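Local coordinates for protein 2-aminomuconate 6-semialdehyde dehydrogenase (Burkholderia cenocepacia, PDB 4U3W) that probably oxidises 2-aminomuconate 6-semialdehyde to 2-aminomuconate, using a nicotinamide cofactor as other members of the aldehyde dehydrogenase family do, at residues 24-29 / 58-63; 65-70 / 221-226; 96-101 / 205-210; 293-298 / 328-333; 310-315 / 320-325. All blocks are in the same frame, centred on the assembly; numbering follows the deposited sequence.

Interaction 1 (24-29 / 58-63); sequences LRHYIN and AALVDS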
# COMPACT_ATOMS: atom_id res chain seq x y z
N LEU A 24 21.75 39.22 12.74
CA LEU A 24 21.25 37.87 12.48
C LEU A 24 22.43 36.99 12.08
O LEU A 24 23.07 37.21 11.02
CB LEU A 24 20.17 37.86 11.40
CG LEU A 24 18.92 38.72 11.71
CD1 LEU A 24 17.85 38.55 10.62
CD2 LEU A 24 18.30 38.33 13.04
N ARG A 25 22.71 36.03 12.94
CA ARG A 25 23.85 35.13 12.81
C ARG A 25 23.46 33.77 12.22
O ARG A 25 22.25 33.39 12.22
CB ARG A 25 24.49 34.94 14.20
CG ARG A 25 25.14 36.23 14.80
CD ARG A 25 25.63 35.95 16.24
NE ARG A 25 26.22 37.13 16.88
CZ ARG A 25 25.51 38.07 17.49
NH1 ARG A 25 24.17 37.96 17.57
NH2 ARG A 25 26.14 39.12 18.06
N HIS A 26 24.46 33.08 11.65
CA HIS A 26 24.35 31.70 11.24
C HIS A 26 24.20 30.83 12.49
O HIS A 26 24.55 31.26 13.59
CB HIS A 26 25.60 31.23 10.44
CG HIS A 26 26.07 32.24 9.44
ND1 HIS A 26 25.34 32.57 8.32
CD2 HIS A 26 27.19 33.03 9.43
CE1 HIS A 26 25.97 33.55 7.67
NE2 HIS A 26 27.11 33.81 8.30
N TYR A 27 23.73 29.61 12.30
CA TYR A 27 23.67 28.65 13.41
C TYR A 27 24.37 27.40 12.95
O TYR A 27 23.88 26.70 12.07
CB TYR A 27 22.23 28.35 13.84
CG TYR A 27 22.15 27.40 15.04
CD1 TYR A 27 22.43 27.86 16.32
CD2 TYR A 27 21.76 26.07 14.89
CE1 TYR A 27 22.36 26.99 17.45
CE2 TYR A 27 21.71 25.14 16.04
CZ TYR A 27 22.01 25.65 17.30
OH TYR A 27 21.96 24.87 18.44
N ILE A 28 25.57 27.14 13.49
CA ILE A 28 26.37 26.04 12.96
C ILE A 28 26.95 25.18 14.09
O ILE A 28 27.58 25.71 15.01
CB ILE A 28 27.51 26.60 12.05
CG1 ILE A 28 26.91 27.36 10.84
CG2 ILE A 28 28.48 25.52 11.61
CD1 ILE A 28 28.03 28.09 9.98
N ASN A 29 26.71 23.87 14.03
CA ASN A 29 27.24 22.95 15.04
C ASN A 29 26.86 23.38 16.47
O ASN A 29 27.72 23.45 17.36
CB ASN A 29 28.79 22.82 14.91
CG ASN A 29 29.30 21.49 15.46
OD1 ASN A 29 28.54 20.51 15.56
ND2 ASN A 29 30.60 21.42 15.77
N ALA A 58 32.24 30.80 1.13
CA ALA A 58 32.36 29.38 0.80
C ALA A 58 33.06 28.52 1.89
O ALA A 58 32.74 27.33 2.04
CB ALA A 58 33.10 29.23 -0.54
N ALA A 59 34.02 29.09 2.62
CA ALA A 59 34.68 28.34 3.72
C ALA A 59 33.67 28.07 4.85
O ALA A 59 33.63 26.96 5.41
CB ALA A 59 35.90 29.07 4.25
N LEU A 60 32.85 29.07 5.17
CA LEU A 60 31.81 28.85 6.20
C LEU A 60 30.72 27.86 5.77
O LEU A 60 30.29 26.97 6.55
CB LEU A 60 31.20 30.18 6.61
CG LEU A 60 30.40 30.06 7.93
CD1 LEU A 60 31.35 29.44 8.99
CD2 LEU A 60 29.88 31.39 8.38
N VAL A 61 30.27 27.96 4.52
CA VAL A 61 29.37 26.93 4.03
C VAL A 61 29.99 25.52 4.17
O VAL A 61 29.32 24.58 4.65
CB VAL A 61 28.96 27.21 2.56
CG1 VAL A 61 28.22 25.99 1.96
CG2 VAL A 61 28.11 28.52 2.48
N ASP A 62 31.26 25.37 3.83
CA ASP A 62 31.89 24.06 3.94
C ASP A 62 31.93 23.59 5.40
O ASP A 62 31.75 22.41 5.68
CB ASP A 62 33.31 24.09 3.32
CG ASP A 62 34.14 22.87 3.71
OD1 ASP A 62 33.83 21.76 3.22
OD2 ASP A 62 35.10 22.99 4.51
N SER A 63 32.21 24.51 6.32
CA SER A 63 32.15 24.21 7.75
C SER A 63 30.78 23.62 8.17
O SER A 63 30.72 22.73 8.98
CB SER A 63 32.43 25.47 8.59
OG SER A 63 33.77 25.91 8.35

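Interaction 2 (65-70 / 221-226); sequences VQAAHA and VFNLIH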
# COMPACT_ATOMS: atom_id res chain seq x y z
N VAL A 65 28.57 22.09 6.31
CA VAL A 65 28.40 20.76 5.74
C VAL A 65 29.20 19.71 6.52
O VAL A 65 28.71 18.57 6.79
CB VAL A 65 28.82 20.76 4.24
CG1 VAL A 65 28.67 19.35 3.66
CG2 VAL A 65 27.93 21.76 3.47
N GLN A 66 30.42 20.07 6.93
CA GLN A 66 31.22 19.10 7.65
C GLN A 66 30.63 18.83 9.04
O GLN A 66 30.75 17.72 9.53
CB GLN A 66 32.69 19.58 7.79
CG GLN A 66 33.39 19.86 6.42
CD GLN A 66 33.13 18.80 5.34
OE1 GLN A 66 33.04 17.61 5.62
NE2 GLN A 66 32.98 19.25 4.11
N ALA A 67 30.06 19.86 9.69
CA ALA A 67 29.40 19.69 10.99
C ALA A 67 28.20 18.75 10.87
O ALA A 67 27.96 17.91 11.75
CB ALA A 67 28.93 21.05 11.56
N ALA A 68 27.47 18.91 9.78
CA ALA A 68 26.28 18.07 9.50
C ALA A 68 26.73 16.63 9.29
O ALA A 68 26.12 15.71 9.82
CB ALA A 68 25.50 18.61 8.27
N HIS A 69 27.82 16.45 8.53
CA HIS A 69 28.34 15.10 8.32
C HIS A 69 28.84 14.43 9.59
O HIS A 69 28.62 13.22 9.80
CB HIS A 69 29.43 15.09 7.26
CG HIS A 69 28.89 14.80 5.89
ND1 HIS A 69 28.38 13.57 5.55
CD2 HIS A 69 28.69 15.60 4.82
CE1 HIS A 69 27.92 13.61 4.31
NE2 HIS A 69 28.10 14.84 3.84
N ALA A 70 29.52 15.20 10.43
CA ALA A 70 29.97 14.64 11.71
C ALA A 70 28.77 14.25 12.60
O ALA A 70 28.80 13.23 13.28
CB ALA A 70 30.89 15.64 12.43
N VAL A 221 23.07 18.78 13.68
CA VAL A 221 21.91 18.18 13.04
C VAL A 221 21.14 19.22 12.21
O VAL A 221 20.77 18.94 11.08
CB VAL A 221 20.96 17.50 14.10
CG1 VAL A 221 19.64 17.10 13.47
CG2 VAL A 221 21.66 16.27 14.73
N PHE A 222 20.97 20.42 12.76
CA PHE A 222 20.35 21.51 12.05
C PHE A 222 21.33 22.72 11.97
O PHE A 222 21.75 23.25 13.00
CB PHE A 222 19.06 21.96 12.72
CG PHE A 222 18.45 23.18 12.08
CD1 PHE A 222 17.57 23.04 11.00
CD2 PHE A 222 18.74 24.45 12.56
CE1 PHE A 222 16.99 24.15 10.40
CE2 PHE A 222 18.17 25.57 11.96
CZ PHE A 222 17.30 25.42 10.88
N ASN A 223 21.65 23.16 10.75
CA ASN A 223 22.58 24.29 10.55
C ASN A 223 21.91 25.33 9.65
O ASN A 223 21.30 24.98 8.65
CB ASN A 223 23.90 23.84 9.93
CG ASN A 223 24.49 22.69 10.67
OD1 ASN A 223 25.21 22.87 11.65
ND2 ASN A 223 24.17 21.50 10.24
N LEU A 224 21.98 26.60 10.07
CA LEU A 224 21.42 27.73 9.32
C LEU A 224 22.53 28.61 8.80
O LEU A 224 23.41 29.03 9.56
CB LEU A 224 20.51 28.57 10.23
CG LEU A 224 19.90 29.79 9.53
CD1 LEU A 224 18.79 29.32 8.63
CD2 LEU A 224 19.30 30.66 10.62
N ILE A 225 22.56 28.85 7.50
CA ILE A 225 23.54 29.78 6.92
C ILE A 225 22.80 30.89 6.19
O ILE A 225 21.90 30.59 5.38
CB ILE A 225 24.50 29.10 5.93
CG1 ILE A 225 23.71 28.12 5.05
CG2 ILE A 225 25.61 28.34 6.68
CD1 ILE A 225 24.52 27.62 3.83
N HIS A 226 23.16 32.13 6.46
CA HIS A 226 22.55 33.23 5.77
C HIS A 226 23.37 33.70 4.60
O HIS A 226 24.64 33.54 4.57
CB HIS A 226 22.33 34.43 6.68
CG HIS A 226 21.24 34.22 7.70
ND1 HIS A 226 19.89 34.06 7.35
CD2 HIS A 226 21.29 34.13 9.05
CE1 HIS A 226 19.18 33.95 8.45
NE2 HIS A 226 19.99 33.98 9.50

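Interaction 3 (96-101 / 205-210); sequences EARFDE and ATLLAE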
# COMPACT_ATOMS: atom_id res chain seq x y z
N GLU A 96 5.32 27.05 19.00
CA GLU A 96 4.04 27.39 19.65
C GLU A 96 4.27 28.28 20.88
O GLU A 96 3.56 29.24 21.09
CB GLU A 96 3.31 26.10 20.07
CG GLU A 96 1.86 25.94 19.61
CD GLU A 96 1.42 24.46 19.55
OE1 GLU A 96 1.93 23.65 20.35
OE2 GLU A 96 0.59 24.10 18.68
N ALA A 97 5.27 27.93 21.69
CA ALA A 97 5.62 28.70 22.90
C ALA A 97 6.11 30.12 22.57
O ALA A 97 6.12 31.02 23.43
CB ALA A 97 6.70 27.93 23.71
N ARG A 98 6.53 30.34 21.33
CA ARG A 98 6.93 31.66 20.91
C ARG A 98 6.10 32.15 19.73
O ARG A 98 6.61 32.85 18.86
CB ARG A 98 8.44 31.67 20.56
CG ARG A 98 9.34 31.29 21.77
CD ARG A 98 10.81 31.29 21.40
NE ARG A 98 11.32 32.64 21.12
CZ ARG A 98 12.57 32.84 20.73
NH1 ARG A 98 13.34 31.79 20.60
NH2 ARG A 98 13.03 34.05 20.45
N PHE A 99 4.82 31.77 19.70
CA PHE A 99 3.99 31.96 18.51
C PHE A 99 3.94 33.42 18.09
O PHE A 99 4.16 33.74 16.91
CB PHE A 99 2.57 31.38 18.75
CG PHE A 99 1.67 31.41 17.52
CD1 PHE A 99 0.93 32.54 17.21
CD2 PHE A 99 1.49 30.27 16.74
CE1 PHE A 99 0.04 32.55 16.10
CE2 PHE A 99 0.61 30.28 15.62
CZ PHE A 99 -0.08 31.41 15.30
N ASP A 100 3.70 34.33 19.04
CA ASP A 100 3.60 35.75 18.68
C ASP A 100 4.92 36.35 18.16
O ASP A 100 4.90 37.25 17.31
CB ASP A 100 3.11 36.57 19.87
CG ASP A 100 1.63 36.31 20.18
OD1 ASP A 100 0.94 35.61 19.41
OD2 ASP A 100 1.15 36.83 21.21
N GLU A 101 6.06 35.92 18.68
CA GLU A 101 7.34 36.35 18.13
C GLU A 101 7.51 35.90 16.69
O GLU A 101 8.10 36.60 15.90
CB GLU A 101 8.51 35.76 18.94
CG GLU A 101 8.80 36.43 20.25
CD GLU A 101 10.01 35.80 20.92
OE1 GLU A 101 11.14 36.09 20.47
OE2 GLU A 101 9.83 34.98 21.84
N ALA A 205 13.36 32.12 10.07
CA ALA A 205 14.31 30.98 10.08
C ALA A 205 15.34 31.09 11.24
O ALA A 205 15.73 30.09 11.84
CB ALA A 205 15.04 30.88 8.72
N THR A 206 15.76 32.32 11.55
CA THR A 206 16.68 32.51 12.66
C THR A 206 15.98 32.15 14.00
O THR A 206 16.60 31.51 14.87
CB THR A 206 17.25 33.96 12.72
OG1 THR A 206 17.81 34.31 11.44
CG2 THR A 206 18.41 34.05 13.79
N LEU A 207 14.70 32.53 14.15
CA LEU A 207 13.96 32.14 15.36
C LEU A 207 13.84 30.65 15.42
O LEU A 207 13.90 30.03 16.52
CB LEU A 207 12.55 32.80 15.35
CG LEU A 207 12.57 34.32 15.57
CD1 LEU A 207 11.14 34.84 15.64
CD2 LEU A 207 13.29 34.59 16.87
N LEU A 208 13.67 30.03 14.25
CA LEU A 208 13.59 28.55 14.24
C LEU A 208 14.92 27.92 14.77
O LEU A 208 14.92 26.95 15.56
CB LEU A 208 13.25 28.01 12.85
CG LEU A 208 13.12 26.48 12.73
CD1 LEU A 208 11.97 25.99 13.63
CD2 LEU A 208 12.83 26.01 11.28
N ALA A 209 16.05 28.48 14.35
CA ALA A 209 17.33 28.05 14.90
C ALA A 209 17.38 28.19 16.43
O ALA A 209 17.90 27.31 17.09
CB ALA A 209 18.53 28.88 14.25
N GLU A 210 16.86 29.31 16.98
CA GLU A 210 16.82 29.48 18.44
C GLU A 210 16.00 28.38 19.11
O GLU A 210 16.35 27.87 20.20
CB GLU A 210 16.22 30.85 18.81
CG GLU A 210 17.08 32.00 18.32
CD GLU A 210 16.55 33.37 18.72
OE1 GLU A 210 15.68 33.45 19.61
OE2 GLU A 210 17.03 34.38 18.14

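Interaction 4 (293-298 / 328-333); sequences GVLRSS and EQAQAL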
# COMPACT_ATOMS: atom_id res chain seq x y z
N GLY A 293 -13.34 32.89 -5.15
CA GLY A 293 -12.22 31.93 -5.25
C GLY A 293 -11.10 32.51 -6.11
O GLY A 293 -9.90 32.34 -5.80
N VAL A 294 -11.49 33.13 -7.22
CA VAL A 294 -10.50 33.74 -8.13
C VAL A 294 -9.89 35.00 -7.53
O VAL A 294 -8.68 35.27 -7.72
CB VAL A 294 -11.17 34.02 -9.51
CG1 VAL A 294 -10.28 34.97 -10.43
CG2 VAL A 294 -11.46 32.69 -10.18
N LEU A 295 -10.67 35.76 -6.75
CA LEU A 295 -10.06 36.85 -5.96
C LEU A 295 -8.92 36.30 -5.10
O LEU A 295 -7.78 36.81 -5.10
CB LEU A 295 -11.09 37.54 -5.06
CG LEU A 295 -10.63 38.89 -4.46
CD1 LEU A 295 -10.75 39.99 -5.51
CD2 LEU A 295 -11.42 39.29 -3.21
N ARG A 296 -9.22 35.20 -4.41
CA ARG A 296 -8.25 34.54 -3.55
C ARG A 296 -7.03 34.03 -4.32
O ARG A 296 -5.88 34.23 -3.90
CB ARG A 296 -8.90 33.31 -2.87
CG ARG A 296 -9.27 33.37 -1.41
CD ARG A 296 -9.59 31.93 -0.85
NE ARG A 296 -8.45 31.37 -0.10
CZ ARG A 296 -7.89 30.16 -0.27
NH1 ARG A 296 -8.36 29.30 -1.17
NH2 ARG A 296 -6.86 29.80 0.51
N SER A 297 -7.28 33.28 -5.39
CA SER A 297 -6.17 32.59 -6.09
C SER A 297 -5.33 33.63 -6.85
O SER A 297 -4.17 33.39 -7.17
CB SER A 297 -6.67 31.50 -7.05
OG SER A 297 -7.54 32.02 -8.08
N SER A 298 -5.89 34.80 -7.12
CA SER A 298 -5.11 35.83 -7.79
C SER A 298 -4.34 36.79 -6.86
O SER A 298 -3.24 37.26 -7.24
CB SER A 298 -5.98 36.69 -8.73
OG SER A 298 -6.66 35.86 -9.69
N GLU A 328 -15.10 44.79 -8.72
CA GLU A 328 -15.67 45.34 -7.49
C GLU A 328 -15.03 44.75 -6.21
O GLU A 328 -14.69 45.49 -5.28
CB GLU A 328 -17.21 45.13 -7.52
CG GLU A 328 -17.94 45.52 -6.26
CD GLU A 328 -19.45 45.31 -6.38
OE1 GLU A 328 -20.00 45.45 -7.50
OE2 GLU A 328 -20.07 44.96 -5.35
N GLN A 329 -14.83 43.44 -6.13
CA GLN A 329 -14.17 42.88 -4.95
C GLN A 329 -12.69 43.26 -4.85
O GLN A 329 -12.13 43.42 -3.74
CB GLN A 329 -14.32 41.34 -4.96
CG GLN A 329 -15.82 40.88 -4.85
CD GLN A 329 -15.97 39.39 -4.53
OE1 GLN A 329 -15.01 38.73 -4.14
NE2 GLN A 329 -17.19 38.85 -4.72
N ALA A 330 -12.03 43.33 -6.00
CA ALA A 330 -10.60 43.71 -6.02
C ALA A 330 -10.43 45.16 -5.55
O ALA A 330 -9.50 45.48 -4.82
CB ALA A 330 -10.03 43.52 -7.43
N GLN A 331 -11.35 46.04 -5.96
CA GLN A 331 -11.29 47.42 -5.50
C GLN A 331 -11.72 47.57 -4.02
O GLN A 331 -11.45 48.60 -3.39
CB GLN A 331 -12.13 48.31 -6.41
CG GLN A 331 -11.54 48.41 -7.82
CD GLN A 331 -12.33 49.32 -8.73
OE1 GLN A 331 -13.51 49.66 -8.47
NE2 GLN A 331 -11.71 49.71 -9.84
N ALA A 332 -12.35 46.54 -3.44
CA ALA A 332 -12.64 46.58 -2.01
C ALA A 332 -11.45 46.09 -1.16
O ALA A 332 -11.44 46.21 0.05
CB ALA A 332 -13.92 45.77 -1.69
N LEU A 333 -10.42 45.53 -1.78
CA LEU A 333 -9.22 45.21 -1.00
C LEU A 333 -8.60 46.53 -0.48
O LEU A 333 -8.75 47.59 -1.09
CB LEU A 333 -8.22 44.43 -1.84
CG LEU A 333 -8.77 43.06 -2.21
CD1 LEU A 333 -7.80 42.46 -3.21
CD2 LEU A 333 -8.91 42.16 -0.96

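Interaction 5 (310-315 / 320-325); sequences ERVYVE and ERFVAA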
# COMPACT_ATOMS: atom_id res chain seq x y z
N GLU A 310 -2.55 33.47 -12.60
CA GLU A 310 -2.31 34.68 -13.37
C GLU A 310 -3.04 34.65 -14.71
O GLU A 310 -3.12 35.69 -15.35
CB GLU A 310 -0.77 34.91 -13.57
CG GLU A 310 -0.13 35.26 -12.22
CD GLU A 310 1.37 35.71 -12.33
OE1 GLU A 310 1.96 35.63 -13.43
OE2 GLU A 310 1.91 36.16 -11.30
N ARG A 311 -3.59 33.48 -15.11
CA ARG A 311 -4.47 33.36 -16.29
C ARG A 311 -5.82 32.92 -15.75
O ARG A 311 -5.89 32.06 -14.86
CB ARG A 311 -3.99 32.33 -17.34
CG ARG A 311 -2.57 32.56 -17.90
CD ARG A 311 -2.21 31.48 -18.92
NE ARG A 311 -1.78 30.21 -18.27
CZ ARG A 311 -2.00 29.01 -18.81
NH1 ARG A 311 -2.67 28.90 -19.95
NH2 ARG A 311 -1.56 27.90 -18.20
N VAL A 312 -6.88 33.54 -16.26
CA VAL A 312 -8.25 33.10 -15.95
C VAL A 312 -9.01 32.92 -17.27
O VAL A 312 -8.89 33.78 -18.16
CB VAL A 312 -9.02 34.12 -15.05
CG1 VAL A 312 -10.42 33.57 -14.65
CG2 VAL A 312 -8.19 34.44 -13.80
N TYR A 313 -9.75 31.80 -17.41
CA TYR A 313 -10.60 31.59 -18.58
C TYR A 313 -12.05 31.41 -18.13
O TYR A 313 -12.34 30.53 -17.34
CB TYR A 313 -10.17 30.38 -19.42
CG TYR A 313 -8.71 30.45 -19.91
CD1 TYR A 313 -8.34 31.19 -21.03
CD2 TYR A 313 -7.72 29.75 -19.24
CE1 TYR A 313 -6.99 31.24 -21.48
CE2 TYR A 313 -6.36 29.79 -19.67
CZ TYR A 313 -6.02 30.55 -20.79
OH TYR A 313 -4.71 30.52 -21.14
N VAL A 314 -12.95 32.23 -18.67
CA VAL A 314 -14.35 32.21 -18.23
C VAL A 314 -15.23 31.96 -19.45
O VAL A 314 -15.03 32.56 -20.51
CB VAL A 314 -14.74 33.54 -17.54
CG1 VAL A 314 -16.21 33.54 -17.08
CG2 VAL A 314 -13.79 33.79 -16.34
N GLU A 315 -16.18 31.04 -19.32
CA GLU A 315 -17.03 30.70 -20.45
C GLU A 315 -17.82 31.95 -20.87
O GLU A 315 -18.34 32.69 -20.02
CB GLU A 315 -17.96 29.53 -20.10
CG GLU A 315 -18.57 28.89 -21.32
CD GLU A 315 -19.46 27.68 -20.93
OE1 GLU A 315 -19.42 27.23 -19.76
OE2 GLU A 315 -20.19 27.23 -21.81
N GLU A 320 -18.57 38.82 -19.06
CA GLU A 320 -18.66 40.24 -18.69
C GLU A 320 -19.08 40.47 -17.25
O GLU A 320 -18.48 41.29 -16.55
CB GLU A 320 -19.63 40.98 -19.64
CG GLU A 320 -19.07 41.12 -21.04
CD GLU A 320 -19.70 42.28 -21.82
OE1 GLU A 320 -20.48 43.08 -21.25
OE2 GLU A 320 -19.38 42.39 -23.03
N ARG A 321 -20.08 39.72 -16.80
CA ARG A 321 -20.52 39.76 -15.40
C ARG A 321 -19.41 39.33 -14.44
O ARG A 321 -19.27 39.91 -13.36
CB ARG A 321 -21.73 38.82 -15.18
CG ARG A 321 -22.99 39.25 -15.85
CD ARG A 321 -24.18 38.30 -15.48
NE ARG A 321 -24.17 37.91 -14.07
CZ ARG A 321 -24.17 36.66 -13.61
NH1 ARG A 321 -24.20 35.62 -14.43
NH2 ARG A 321 -24.18 36.44 -12.30
N PHE A 322 -18.64 38.31 -14.83
CA PHE A 322 -17.55 37.84 -13.98
C PHE A 322 -16.49 38.94 -13.85
O PHE A 322 -16.01 39.24 -12.75
CB PHE A 322 -16.92 36.56 -14.52
CG PHE A 322 -15.90 35.92 -13.59
CD1 PHE A 322 -14.57 36.31 -13.62
CD2 PHE A 322 -16.30 34.96 -12.68
CE1 PHE A 322 -13.63 35.72 -12.72
CE2 PHE A 322 -15.39 34.38 -11.78
CZ PHE A 322 -14.06 34.74 -11.82
N VAL A 323 -16.10 39.54 -14.96
CA VAL A 323 -15.06 40.57 -14.89
C VAL A 323 -15.53 41.72 -13.98
O VAL A 323 -14.82 42.15 -13.10
CB VAL A 323 -14.71 41.12 -16.28
CG1 VAL A 323 -13.68 42.23 -16.12
CG2 VAL A 323 -14.15 40.02 -17.17
N ALA A 324 -16.77 42.17 -14.17
CA ALA A 324 -17.34 43.25 -13.38
C ALA A 324 -17.38 42.92 -11.88
O ALA A 324 -17.01 43.75 -11.08
CB ALA A 324 -18.78 43.61 -13.89
N ALA A 325 -17.83 41.72 -11.50
CA ALA A 325 -17.86 41.33 -10.07
C ALA A 325 -16.47 41.22 -9.45
O ALA A 325 -16.25 41.58 -8.29
CB ALA A 325 -18.58 39.99 -9.87

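Interaction 1 (24-29 / 58-63)
Leu60 reaches from the first turn of helix 58-76 and sets one branch against each of two side chains of strand 26-28. Its CG stands anti to the backbone N (chi1 -165°), which carries the isobutyl group off the helix toward the strand. Branch CD2 meets the imidazole of His26 obliquely, close to its carbon side: His26 CD2 lies 3.3 Å from Leu60 CD2, a tight approach, and His26 NE2 lies 3.7 Å from the same methyl. The other branch turns to Ile28, whose CD1 is 3.7 Å from both Leu60 CG and Leu60 CD1. Ile28 can do this because CG1 is anti to the carbonyl carbon (chi1 -62°) and the chain then runs extended to its terminal methyl. The His26 ring is held at both nitrogens: ND1 bonds the backbone N of His226, and NE2 pairs with Ser35 OG. Acceptance of a backbone N-H by ND1 is consistent with a neutral imidazole protonated at NE2. Ser63 adds little, its carbonyl O lying 4.4 Å from Ile28 CG2. The axes of strand 26-28 and helix 58-63 come within 10.2 Å. Strand 23-28 runs between strand 31-33, antiparallel, and strand 49-54, parallel; Tyr27 also pairs by its backbone with Leu224, and Val61 turns from the strand to pack on helix 233-238.

Interaction 2 (65-70 / 221-226)
Asn223 lays its side-chain amide against two neighbouring alanine methyls of helix 58-76. The amide nitrogen does the closer touching, with Asn223 ND2 3.7 Å from Ala68 CB and 4.1 Å from Ala68 CA. The oxygen faces the preceding residue, where Asn223 OD1 is 4.1 Å from Ala67 CB. CG sits anti to the carbonyl carbon (chi1 -51°), and the amide is twisted well out of line with the chain (chi2 -86°), an orientation that presents one end of the group to each alanine. Both alanines are small and buried, and the backbones come close: the CA atoms of Ala68 and Val221 are 5.6 Å apart.

Strand 222-224 is the second strand of a beta-alpha-beta crossover, in which strand 192-196 leads through helix 203-214 into this adjacent parallel strand, a unit of the Rossmann-like domain that binds the nicotinamide cofactor in aldehyde dehydrogenases. Phe222 and Leu224 direct their side chains to helices 203-214 and 175-188, whereas Asn223 and Ile225 serve helix 58-76, with Ile225 resting on Val61 and Ala64. Helices therefore cover both faces of the strand.

Although it abuts methyl groups, the buried amide is well satisfied. OD1 accepts from the backbone N of Asn29, while ND2 donates to the carbonyls of Gly220 and Val193. An N-H donor at the oxygen and two carbonyls at the nitrogen fix which way round the amide sits, and they bind strand 192-196 and the turn after strand 23-28 to this point.

Interaction 3 (96-101 / 205-210)
Arg98 holds its guanidinium between two carboxylates in a salt-bridge network, with Glu210 on helix 203-214 and Glu101, three residues on, in the first turn of the helix that follows Arg98. Toward Glu210 the salt bridge is end-on. NH2 and NH1 of Arg98 converge on one oxygen, Glu210 OE1, at 2.8 Å and 3.0 Å, and that oxygen lies almost in the guanidinium plane. The carboxylate plane is turned 29° from it, and the two side chains cross at about a right angle. NH2 arrives nearly along the C-O axis, NH1 on the anti side. Toward Glu101 the salt bridge is side-on: Arg98 NE meets Glu101 OE2 from above the carboxylate plane at 2.9 Å, and Arg98 NH2 donates to Glu101 OE1 at 2.8 Å, nearly straight (169°). The bend at chi3 (69°) swings the group into this position. One cation thus probably offsets the repulsion between two carboxylates whose OE1 atoms, in Glu101 and Glu210, are 5.3 Å apart. Leu207 fills in beside the network, its CD2 3.6 Å from Arg98 NH2. This surface contact joins the start of helix 99-110, where Arg98 occupies the N-cap position, to helix 203-214; Phe99 packs on helix 114-138, and Ala205 and Ala209 face strand 222-224.

Interaction 4 (293-298 / 328-333)
Leu295 projects from helix 287-299 and presses its branched end onto the last turns of helix 319-331. The tight part is at CD1, which lies over the backbone of the facing helix: it is 3.6 Å from Ala330 N and 3.8 Å from Ala330 CA, with Ala330 CB at 4.1 Å. Here the helices come closest within the contact, the CA atoms of Leu295 and Ala330 standing 6.9 Å apart. An alanine allows this approach, and the Leu295 chain is thrown across by a CG anti to the backbone N (chi1 -166°).

Branch CD2 meets the looser, more solvent-exposed side. Gln329 passes it obliquely, extended beyond CG, with OE1 3.8 Å and CB 4.0 Å from Leu295 CD2; this is van der Waals contact along a partly exposed chain. Farther round, Leu333 CD2 stands 4.4 Å from Leu295 CD2. Arg296, next to Leu295, and Glu328, next to Gln329, are exposed. Val294, Ser297 and Ser298 are buried, and Ser298 OG bonds the carbonyl O of Val294 in the preceding turn.

With Leu326 also touching it, Leu295 lies against four residues of the facing segment and its helix: Leu326, Gln329, Ala330 and Leu333, the last of them already beyond the helix. Such neighbouring helices covering one face of a largely parallel sheet belong to the alpha/beta catalytic domain of aldehyde dehydrogenases.

Interaction 5 (310-315 / 320-325)
Tyr313 OH accepts from Arg311 NH1 at 2.9 Å on the face of strand 310-315 turned away from Phe322, while Val312 and Val314 face that ring. The bond is bent (N-H...O 142°), and the hydroxyl lies somewhat off the guanidinium plane. Arg311 is gripped further by the carbonyls of Lys276, Arg428 and Val429, which fix the buried guanidinium and probably help to offset the cost of burying its charge.

On the other face, Val314 lies over one face of the Phe322 ring. Its CG2 sits 4.1 Å from the centroid of the Phe322 ring, 24° off the normal, a CH-pi contact displaced toward the rim so that Phe322 CD1 is the nearest ring atom, 3.8 Å from Val314 CG2. The second branch, Val314 CG1, lies 4.0 Å from Phe322 CB, so the valine straddles the root and the face of the side chain.

Strand 309-315 runs through a short turn directly into helix 319-331, a beta-alpha unit of the catalytic-domain alpha/beta sheet, where the helix folds back over the strand it follows. Phe322 is in the first turn of that helix, with CG anti to the backbone N (chi1 -173°), a torsion that sends the ring toward the sheet. Val312, two residues earlier on the strand, reaches only the far part of the ring, its CG1 4.3 Å from Phe322 CE1 in an oblique approach. Val291 and Val294 of helix 287-299 pack on Phe322 as well, and Val314 also touches Ile416 on strand 413-419.

In the fold
Interaction 1 closes the first loop, bringing helix 58-76 back to the strand near the N terminus. Farther along the same helix, interaction 2 opens a much longer loop ending at strand 222-224, with interaction 3 nested inside it. These three touch: Tyr27 packs on Ala209, and His226 NE2 meets Thr206 OG1, so the N-terminal strands, helices 58-76, 99-110 and 203-214 and strand 222-224 form one connected region of what is probably the cofactor-binding domain. Interaction 4 begins later, and interaction 5 is nested in its loop. They share helix 319-331 and meet where Val294 packs on Val312. Their centres lie about 43 and 49 Å from the centre of interaction 1, across the chain's centre.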